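Local coordinates for inorganic pyrophosphatase (Thermus thermophilus, PDB 2PRD), which catalyses the magnesium-dependent hydrolysis of inorganic pyrophosphate to two phosphate ions and works as a homohexamer, at residues L3-V8 against F57-T61; E14-I20 against V83-V89; I118-G122 against W155-K159. All blocks are in the same frame, centred on the assembly; numbering follows the deposited sequence.

Interaction 1. Residues L3-V8 against F57-T61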
loop_
_atom_site.group_PDB
_atom_site.type_symbol
_atom_site.label_atom_id
_atom_site.label_comp_id
_atom_site.label_asym_id
_atom_site.label_seq_id
_atom_site.Cartn_x
_atom_site.Cartn_y
_atom_site.Cartn_z
ATOM N N LEU A 3 23.571 -6.819 15.466
ATOM C CA LEU A 3 23.247 -5.428 15.165
ATOM C C LEU A 3 23.507 -4.539 16.337
ATOM O O LEU A 3 23.957 -3.388 16.123
ATOM C CB LEU A 3 21.871 -5.391 14.502
ATOM C CG LEU A 3 21.713 -6.374 13.313
ATOM C CD1 LEU A 3 20.297 -6.277 12.779
ATOM C CD2 LEU A 3 22.737 -6.097 12.260
ATOM N N LYS A 4 23.395 -5.038 17.574
ATOM C CA LYS A 4 23.622 -4.207 18.751
ATOM C C LYS A 4 25.039 -3.763 18.950
ATOM O O LYS A 4 25.262 -2.866 19.790
ATOM C CB LYS A 4 23.108 -4.923 20.003
ATOM C CG LYS A 4 21.565 -4.896 19.963
ATOM C CD LYS A 4 21.051 -5.659 21.185
ATOM C CE LYS A 4 22.236 -5.797 22.141
ATOM N NZ LYS A 4 21.802 -5.440 23.536
ATOM N N SER A 5 25.948 -4.393 18.232
ATOM C CA SER A 5 27.373 -4.093 18.384
ATOM C C SER A 5 28.026 -3.515 17.146
ATOM O O SER A 5 29.263 -3.427 17.113
ATOM C CB SER A 5 28.161 -5.264 18.943
ATOM O OG SER A 5 28.071 -6.413 18.122
ATOM N N LEU A 6 27.201 -3.126 16.177
ATOM C CA LEU A 6 27.714 -2.441 14.993
ATOM C C LEU A 6 28.326 -1.133 15.508
ATOM O O LEU A 6 27.958 -0.685 16.593
ATOM C CB LEU A 6 26.485 -2.065 14.160
ATOM C CG LEU A 6 25.899 -3.239 13.361
ATOM C CD1 LEU A 6 25.059 -2.657 12.233
ATOM C CD2 LEU A 6 27.013 -4.054 12.766
ATOM N N PRO A 7 29.224 -0.565 14.729
ATOM C CA PRO A 7 29.885 0.692 15.081
ATOM C C PRO A 7 28.849 1.801 15.074
ATOM O O PRO A 7 27.959 1.736 14.218
ATOM C CB PRO A 7 30.892 0.908 13.961
ATOM C CG PRO A 7 31.016 -0.407 13.259
ATOM C CD PRO A 7 29.696 -1.119 13.445
ATOM N N VAL A 8 29.025 2.763 15.960
ATOM C CA VAL A 8 28.070 3.861 16.061
ATOM C C VAL A 8 28.227 4.866 14.942
ATOM O O VAL A 8 27.320 5.693 14.725
ATOM C CB VAL A 8 28.147 4.574 17.421
ATOM C CG1 VAL A 8 29.504 5.223 17.551
ATOM C CG2 VAL A 8 27.037 5.618 17.499
ATOM N N PHE A 57 17.348 1.576 17.484
ATOM C CA PHE A 57 18.319 1.857 18.552
ATOM C C PHE A 57 19.653 2.253 18.007
ATOM O O PHE A 57 19.891 1.910 16.835
ATOM C CB PHE A 57 18.426 0.567 19.417
ATOM C CG PHE A 57 19.085 -0.613 18.764
ATOM C CD1 PHE A 57 20.465 -0.749 18.679
ATOM C CD2 PHE A 57 18.323 -1.649 18.237
ATOM C CE1 PHE A 57 21.058 -1.816 18.064
ATOM C CE2 PHE A 57 18.903 -2.734 17.608
ATOM C CZ PHE A 57 20.278 -2.842 17.537
ATOM N N ILE A 58 20.506 2.902 18.823
ATOM C CA ILE A 58 21.875 3.242 18.339
ATOM C C ILE A 58 22.820 2.123 18.696
ATOM O O ILE A 58 22.922 1.850 19.898
ATOM C CB ILE A 58 22.333 4.607 18.908
ATOM C CG1 ILE A 58 21.331 5.716 18.539
ATOM C CG2 ILE A 58 23.710 4.914 18.285
ATOM C CD1 ILE A 58 21.757 7.132 18.930
ATOM N N PRO A 59 23.459 1.406 17.779
ATOM C CA PRO A 59 24.353 0.312 18.121
ATOM C C PRO A 59 25.570 0.784 18.915
ATOM O O PRO A 59 26.039 1.922 18.704
ATOM C CB PRO A 59 24.666 -0.318 16.770
ATOM C CG PRO A 59 24.485 0.817 15.791
ATOM C CD PRO A 59 23.348 1.625 16.327
ATOM N N SER A 60 26.058 -0.044 19.849
ATOM C CA SER A 60 27.220 0.300 20.657
ATOM C C SER A 60 27.034 1.476 21.599
ATOM O O SER A 60 27.889 2.376 21.659
ATOM C CB SER A 60 28.387 0.709 19.752
ATOM O OG SER A 60 28.839 -0.478 19.079
ATOM N N THR A 61 25.903 1.474 22.258
ATOM C CA THR A 61 25.560 2.507 23.237
ATOM C C THR A 61 24.855 1.701 24.345
ATOM O O THR A 61 24.428 0.555 24.108
ATOM C CB THR A 61 24.693 3.662 22.798
ATOM O OG1 THR A 61 23.418 3.186 22.338
ATOM C CG2 THR A 61 25.307 4.501 21.688
#
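Two hydrogen bonds, both donated by Ser60, fix the turn at 57-61 to the N-terminal arm. Ser60 N donates to Lys4 O at 2.9 Å with an N-H...O angle of 158°, and Ser60 OG donates to Leu6 O at 2.6 Å. One residue thus grips two carbonyls that lie two positions apart. Ser60 sits in the left-handed helical region (phi 65°, psi 44°), and chi1 in the m well sets the hydroxyl on Leu6 O. The arm is itself bent here: Leu3 and Lys4 form a short 3-10 turn, closed by a long bond of 3.3 Å from Leu6 N to Leu3 O. Within 57-61, Thr61 OG1 donates to Ile58 O at 2.8 Å and tightens the turn.

Pro59 fills the concave side of the arm. Its CB lies 3.2 Å from Leu3 O and 3.6 Å from Leu6 CB, so the ring meets both backbone and side chain. Beyond it, Phe57 CZ comes within 3.4 Å of Lys4 CG, and the edge of the ring is turned to Leu3 O, which is 3.8 Å from Phe57 CE1. At the far end Val8 CG2 meets Ile58 CG2 at 3.5 Å. About 382 Å² is buried in all.

This is packing of an N-terminal arm on the loop that follows strand 54-57. Phe57 also contacts strand 15-22 and Tyr32 of strand 28-33, and its side chain is about 4 Å from that of Asp70, a predicted magnesium ligand. Ser5 and Ser60 both touch Tyr172 on helix 158-173, while Pro7 packs on Leu36 of a second subunit.

Interaction 2. Residues E14-I20 against V83-V89; sequences EVVHMVI and VVVEVRV
Met18 lays its CB 4.0 Å from Val87 CG2, two residues along from its bridge partner Val85, on the same face. Both segments are extended, antiparallel and twisted: the axes of 15-20 and 84-89 approach to 4.5 Å, with 138° between their N-to-C directions. Val16-Val87 and Met18-Val85 are hydrogen-bonded pairs; Val15-Arg88, His17-Glu86 and Val19-Val84 are non-hydrogen-bonded. The ladder comprises Val16 N to Val87 O (2.9 Å), Val87 N to Val16 O (2.8 Å), Met18 N to Val85 O (3.0 Å) and Val85 N to Met18 O (2.9 Å). Val89 N to Glu14 O (3.2 Å) and Ile20 N to Val83 O (3.0 Å) extend it, and a water donates to Glu14 O (2.6 Å) and Val89 O (2.9 Å).

On the Val16-Met18 face, Val16 (m) sets CG2 4.1 Å from Val89 CG2. On the other, His17 (chi1 m) brings CD2 3.9 Å from Val84 CG1 while ND1 is hydrogen-bonded to Pro7 O. This is a regular antiparallel ladder of the PPase barrel. Helix 158-173 and strand 70-74 cover the Val16-Met18 face; strand 101-109 flanks 84-97.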
loop_
_atom_site.group_PDB
_atom_site.type_symbol
_atom_site.label_atom_id
_atom_site.label_comp_id
_atom_site.label_asym_id
_atom_site.label_seq_id
_atom_site.Cartn_x
_atom_site.Cartn_y
_atom_site.Cartn_z
ATOM N N GLU A 14 27.252 13.665 16.219
ATOM C CA GLU A 14 26.358 14.488 15.390
ATOM C C GLU A 14 25.501 13.668 14.432
ATOM O O GLU A 14 24.322 14.027 14.229
ATOM C CB GLU A 14 27.135 15.542 14.623
ATOM C CG GLU A 14 27.767 16.672 15.391
ATOM C CD GLU A 14 28.913 16.365 16.319
ATOM O OE1 GLU A 14 29.641 15.353 16.156
ATOM O OE2 GLU A 14 29.105 17.186 17.277
ATOM N N VAL A 15 26.107 12.663 13.829
ATOM C CA VAL A 15 25.462 11.746 12.886
ATOM C C VAL A 15 25.813 10.345 13.358
ATOM O O VAL A 15 26.978 10.030 13.594
ATOM C CB VAL A 15 25.825 12.010 11.428
ATOM C CG1 VAL A 15 25.053 11.060 10.485
ATOM C CG2 VAL A 15 25.402 13.418 10.955
ATOM N N VAL A 16 24.782 9.542 13.662
ATOM C CA VAL A 16 24.985 8.197 14.191
ATOM C C VAL A 16 24.328 7.110 13.360
ATOM O O VAL A 16 23.438 7.387 12.557
ATOM C CB VAL A 16 24.464 8.122 15.635
ATOM C CG1 VAL A 16 25.164 9.073 16.630
ATOM C CG2 VAL A 16 22.984 8.395 15.701
ATOM N N HIS A 17 24.751 5.883 13.554
ATOM C CA HIS A 17 24.153 4.715 12.932
ATOM C C HIS A 17 22.925 4.366 13.796
ATOM O O HIS A 17 23.006 4.586 15.008
ATOM C CB HIS A 17 25.040 3.497 12.925
ATOM C CG HIS A 17 26.034 3.448 11.803
ATOM N ND1 HIS A 17 27.259 2.837 11.952
ATOM C CD2 HIS A 17 26.006 3.978 10.579
ATOM C CE1 HIS A 17 27.919 2.924 10.799
ATOM N NE2 HIS A 17 27.174 3.606 9.946
ATOM N N MET A 18 21.853 3.905 13.187
ATOM C CA MET A 18 20.653 3.466 13.887
ATOM C C MET A 18 20.148 2.178 13.206
ATOM O O MET A 18 20.196 2.118 11.973
ATOM C CB MET A 18 19.520 4.500 13.957
ATOM C CG MET A 18 19.564 5.363 15.204
ATOM S SD MET A 18 18.098 6.342 15.492
ATOM C CE MET A 18 16.856 5.066 15.211
ATOM N N VAL A 19 19.771 1.204 14.002
ATOM C CA VAL A 19 19.168 -0.045 13.481
ATOM C C VAL A 19 17.653 0.184 13.640
ATOM O O VAL A 19 17.158 0.444 14.736
ATOM C CB VAL A 19 19.617 -1.268 14.263
ATOM C CG1 VAL A 19 19.039 -2.537 13.620
ATOM C CG2 VAL A 19 21.138 -1.365 14.126
ATOM N N ILE A 20 16.955 0.138 12.506
ATOM C CA ILE A 20 15.518 0.368 12.488
ATOM C C ILE A 20 14.855 -0.938 12.919
ATOM O O ILE A 20 15.264 -2.000 12.482
ATOM C CB ILE A 20 14.953 0.732 11.104
ATOM C CG1 ILE A 20 15.481 2.088 10.633
ATOM C CG2 ILE A 20 13.430 0.769 11.187
ATOM C CD1 ILE A 20 15.686 3.071 11.788
ATOM N N VAL A 83 17.418 -2.594 8.855
ATOM C CA VAL A 83 18.327 -1.828 8.001
ATOM C C VAL A 83 19.025 -0.793 8.880
ATOM O O VAL A 83 18.494 -0.420 9.934
ATOM C CB VAL A 83 17.634 -1.156 6.804
ATOM C CG1 VAL A 83 16.671 -2.106 6.095
ATOM C CG2 VAL A 83 16.898 0.075 7.217
ATOM N N VAL A 84 20.236 -0.417 8.446
ATOM C CA VAL A 84 21.040 0.566 9.161
ATOM C C VAL A 84 20.971 1.909 8.495
ATOM O O VAL A 84 21.144 1.953 7.263
ATOM C CB VAL A 84 22.520 0.096 9.208
ATOM C CG1 VAL A 84 23.322 1.170 9.924
ATOM C CG2 VAL A 84 22.658 -1.210 9.984
ATOM N N VAL A 85 20.711 2.989 9.235
ATOM C CA VAL A 85 20.652 4.288 8.491
ATOM C C VAL A 85 21.408 5.295 9.298
ATOM O O VAL A 85 21.472 5.166 10.534
ATOM C CB VAL A 85 19.180 4.647 8.240
ATOM C CG1 VAL A 85 18.295 4.208 9.406
ATOM C CG2 VAL A 85 18.922 6.134 8.064
ATOM N N GLU A 86 22.057 6.235 8.675
ATOM C CA GLU A 86 22.762 7.335 9.339
ATOM C C GLU A 86 21.656 8.368 9.608
ATOM O O GLU A 86 20.897 8.795 8.726
ATOM C CB GLU A 86 23.737 7.986 8.367
ATOM C CG GLU A 86 24.921 7.070 8.143
ATOM C CD GLU A 86 25.581 7.462 6.820
ATOM O OE1 GLU A 86 25.132 6.983 5.749
ATOM O OE2 GLU A 86 26.521 8.284 6.928
ATOM N N VAL A 87 21.677 8.709 10.868
ATOM C CA VAL A 87 20.671 9.612 11.424
ATOM C C VAL A 87 21.344 10.823 12.016
ATOM O O VAL A 87 22.282 10.686 12.784
ATOM C CB VAL A 87 19.934 8.798 12.516
ATOM C CG1 VAL A 87 19.067 9.720 13.364
ATOM C CG2 VAL A 87 18.988 7.798 11.837
ATOM N N ARG A 88 20.806 11.985 11.671
ATOM C CA ARG A 88 21.238 13.247 12.255
ATOM C C ARG A 88 20.412 13.558 13.495
ATOM O O ARG A 88 19.195 13.779 13.477
ATOM C CB ARG A 88 21.188 14.351 11.206
ATOM C CG ARG A 88 21.442 15.739 11.754
ATOM C CD ARG A 88 21.828 16.746 10.670
ATOM N NE ARG A 88 20.558 17.368 10.273
ATOM C CZ ARG A 88 20.161 16.935 9.061
ATOM N NH1 ARG A 88 20.990 16.092 8.482
ATOM N NH2 ARG A 88 19.057 17.387 8.569
ATOM N N VAL A 89 21.123 13.661 14.647
ATOM C CA VAL A 89 20.533 13.979 15.959
ATOM C C VAL A 89 20.117 15.426 16.128
ATOM O O VAL A 89 20.978 16.323 16.145
ATOM C CB VAL A 89 21.498 13.632 17.120
ATOM C CG1 VAL A 89 20.802 13.768 18.465
ATOM C CG2 VAL A 89 21.990 12.202 16.927
HETATM O O HOH W 1 23.603 16.454 14.955
#

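Interaction 3. Residues I118-G122 against W155-K159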
loop_
_atom_site.group_PDB
_atom_site.type_symbol
_atom_site.label_atom_id
_atom_site.label_comp_id
_atom_site.label_asym_id
_atom_site.label_seq_id
_atom_site.Cartn_x
_atom_site.Cartn_y
_atom_site.Cartn_z
ATOM N N ILE A 118 15.959 20.462 8.935
ATOM C CA ILE A 118 15.723 20.083 10.327
ATOM C C ILE A 118 17.081 19.862 10.974
ATOM O O ILE A 118 17.745 18.889 10.686
ATOM C CB ILE A 118 14.833 18.828 10.389
ATOM C CG1 ILE A 118 13.610 19.159 9.541
ATOM C CG2 ILE A 118 14.487 18.641 11.856
ATOM C CD1 ILE A 118 12.537 18.129 9.350
ATOM N N GLN A 119 17.470 20.868 11.769
ATOM C CA GLN A 119 18.786 20.864 12.385
ATOM C C GLN A 119 18.747 20.910 13.886
ATOM O O GLN A 119 19.725 20.481 14.545
ATOM C CB GLN A 119 19.616 21.931 11.649
ATOM C CG GLN A 119 19.894 21.695 10.162
ATOM C CD GLN A 119 21.097 20.894 9.728
ATOM O OE1 GLN A 119 22.170 20.809 10.380
ATOM N NE2 GLN A 119 21.061 20.218 8.532
ATOM N N ASP A 120 17.611 21.306 14.447
ATOM C CA ASP A 120 17.491 21.353 15.918
ATOM C C ASP A 120 16.035 21.031 16.196
ATOM O O ASP A 120 15.299 20.995 15.201
ATOM C CB ASP A 120 17.960 22.669 16.470
ATOM C CG ASP A 120 18.537 22.640 17.859
ATOM O OD1 ASP A 120 18.211 21.776 18.702
ATOM O OD2 ASP A 120 19.336 23.570 18.171
ATOM N N ILE A 121 15.725 20.835 17.464
ATOM C CA ILE A 121 14.368 20.435 17.864
ATOM C C ILE A 121 13.344 21.476 17.490
ATOM O O ILE A 121 12.196 21.185 17.124
ATOM C CB ILE A 121 14.361 19.992 19.322
ATOM C CG1 ILE A 121 13.145 19.142 19.689
ATOM C CG2 ILE A 121 14.414 21.177 20.296
ATOM C CD1 ILE A 121 13.117 17.822 18.931
ATOM N N GLY A 122 13.757 22.733 17.517
ATOM C CA GLY A 122 12.847 23.851 17.210
ATOM C C GLY A 122 12.436 23.809 15.755
ATOM O O GLY A 122 11.558 24.579 15.362
ATOM N N TRP A 155 10.873 18.091 26.092
ATOM C CA TRP A 155 11.775 17.995 24.957
ATOM C C TRP A 155 13.064 18.774 25.226
ATOM O O TRP A 155 13.011 19.772 25.951
ATOM C CB TRP A 155 11.082 18.577 23.749
ATOM C CG TRP A 155 9.809 17.920 23.291
ATOM C CD1 TRP A 155 8.544 18.118 23.760
ATOM C CD2 TRP A 155 9.674 16.997 22.202
ATOM N NE1 TRP A 155 7.645 17.364 23.051
ATOM C CE2 TRP A 155 8.310 16.678 22.066
ATOM C CE3 TRP A 155 10.577 16.427 21.301
ATOM C CZ2 TRP A 155 7.806 15.794 21.131
ATOM C CZ3 TRP A 155 10.068 15.563 20.332
ATOM C CH2 TRP A 155 8.713 15.240 20.272
ATOM N N ARG A 156 14.116 18.271 24.593
ATOM C CA ARG A 156 15.440 18.881 24.723
ATOM C C ARG A 156 16.029 19.084 23.347
ATOM O O ARG A 156 15.714 18.336 22.425
ATOM C CB ARG A 156 16.383 18.085 25.595
ATOM C CG ARG A 156 16.000 17.884 27.047
ATOM C CD ARG A 156 16.095 19.195 27.813
ATOM N NE ARG A 156 15.620 19.008 29.175
ATOM C CZ ARG A 156 14.405 19.218 29.637
ATOM N NH1 ARG A 156 13.400 19.666 28.882
ATOM N NH2 ARG A 156 14.180 18.981 30.928
ATOM N N ASP A 157 16.934 20.040 23.242
ATOM C CA ASP A 157 17.525 20.437 21.963
ATOM C C ASP A 157 18.699 19.627 21.534
ATOM O O ASP A 157 19.037 18.653 22.204
ATOM C CB ASP A 157 17.836 21.939 22.076
ATOM C CG ASP A 157 19.046 22.224 22.952
ATOM O OD1 ASP A 157 19.497 21.298 23.651
ATOM O OD2 ASP A 157 19.521 23.387 22.890
ATOM N N ARG A 158 19.264 19.933 20.371
ATOM C CA ARG A 158 20.376 19.176 19.855
ATOM C C ARG A 158 21.555 19.181 20.805
ATOM O O ARG A 158 22.332 18.191 20.759
ATOM C CB ARG A 158 20.766 19.690 18.452
ATOM C CG ARG A 158 21.919 18.850 17.887
ATOM C CD ARG A 158 22.495 19.705 16.720
ATOM N NE ARG A 158 22.802 20.998 17.316
ATOM C CZ ARG A 158 22.805 22.188 16.757
ATOM N NH1 ARG A 158 22.497 22.350 15.476
ATOM N NH2 ARG A 158 23.110 23.269 17.483
ATOM N N LYS A 159 21.736 20.202 21.626
ATOM C CA LYS A 159 22.952 20.164 22.498
ATOM C C LYS A 159 22.814 19.136 23.587
ATOM O O LYS A 159 23.821 18.486 23.886
ATOM C CB LYS A 159 23.342 21.567 22.947
ATOM C CG LYS A 159 23.496 22.438 21.676
ATOM C CD LYS A 159 24.122 23.790 21.950
ATOM C CE LYS A 159 24.610 24.436 20.648
ATOM N NZ LYS A 159 23.471 25.007 19.872
#
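The N-capped start of helix 158-173, with Asp157 as the N-cap residue, is the surface against which the loop at 118-122 packs, and Ile121, Asp120 and Arg158 are central to the contact. The touching parts run nearly opposite ways, 159° apart from end to end, with Asp120 facing Arg158 (CA-CA 5.3 Å) and Ile121 facing Asp157 (5.2 Å).

Ile121 gives up 80 Å². Its CA-to-CB bond points toward 155-159, and chi1 t with chi2 p carries CD1 to 3.7 Å from Trp155 CE3, while CG2 rests 3.6 Å from Asp157 CA. It spans from Trp155 to the N-cap residue Asp157. Trp155 also packs on Lys129, Ile132 and Gln133 of helix 126-138, so Ile121 meets a ring that reaches that helix.

Asp120 supplies the polar half. OD1 accepts from Arg158 N at 2.7 Å (N-H...O 168°) and also from Ile121 N in its own segment at 2.9 Å (148°), bracing its loop and the first turn of the helix with one oxygen. At the N-cap itself, Asp157 OD1 accepts a weak hydrogen bond from Lys159 N at 3.2 Å and a hydrogen bond from Ala160 N.

Arg158 buries 62 Å² and brings its charge back over the aspartate. The link is purely electrostatic, since the carboxylate oxygen lies over one face of the guanidinium, well out of its plane, with no N-H aimed at it: Asp120 OD2 to Arg158 NH2 is a long salt bridge of 3.8 Å.

From the N terminus, the arm at 3-8 is closed by interaction 1 onto the loop after strand 54-57, 49 residues on. Before that closure the chain enters strand 15-22, which interaction 2 pairs with 84-97, so these two contacts cross along the sequence. They also touch: Pro7 O and His17 ND1 are 2.6 Å apart, and Val8 O and His17 N 2.8 Å, both probable hydrogen bonds. Interaction 3 follows in series, closing the excursion through helix 126-138. It joins interaction 2 where Arg88 NH2 meets Ile118 O at 2.9 Å, and strands 84-97 and 150-156 are sheet neighbours. Interactions 1 and 3, with centres 22 Å apart, do not touch.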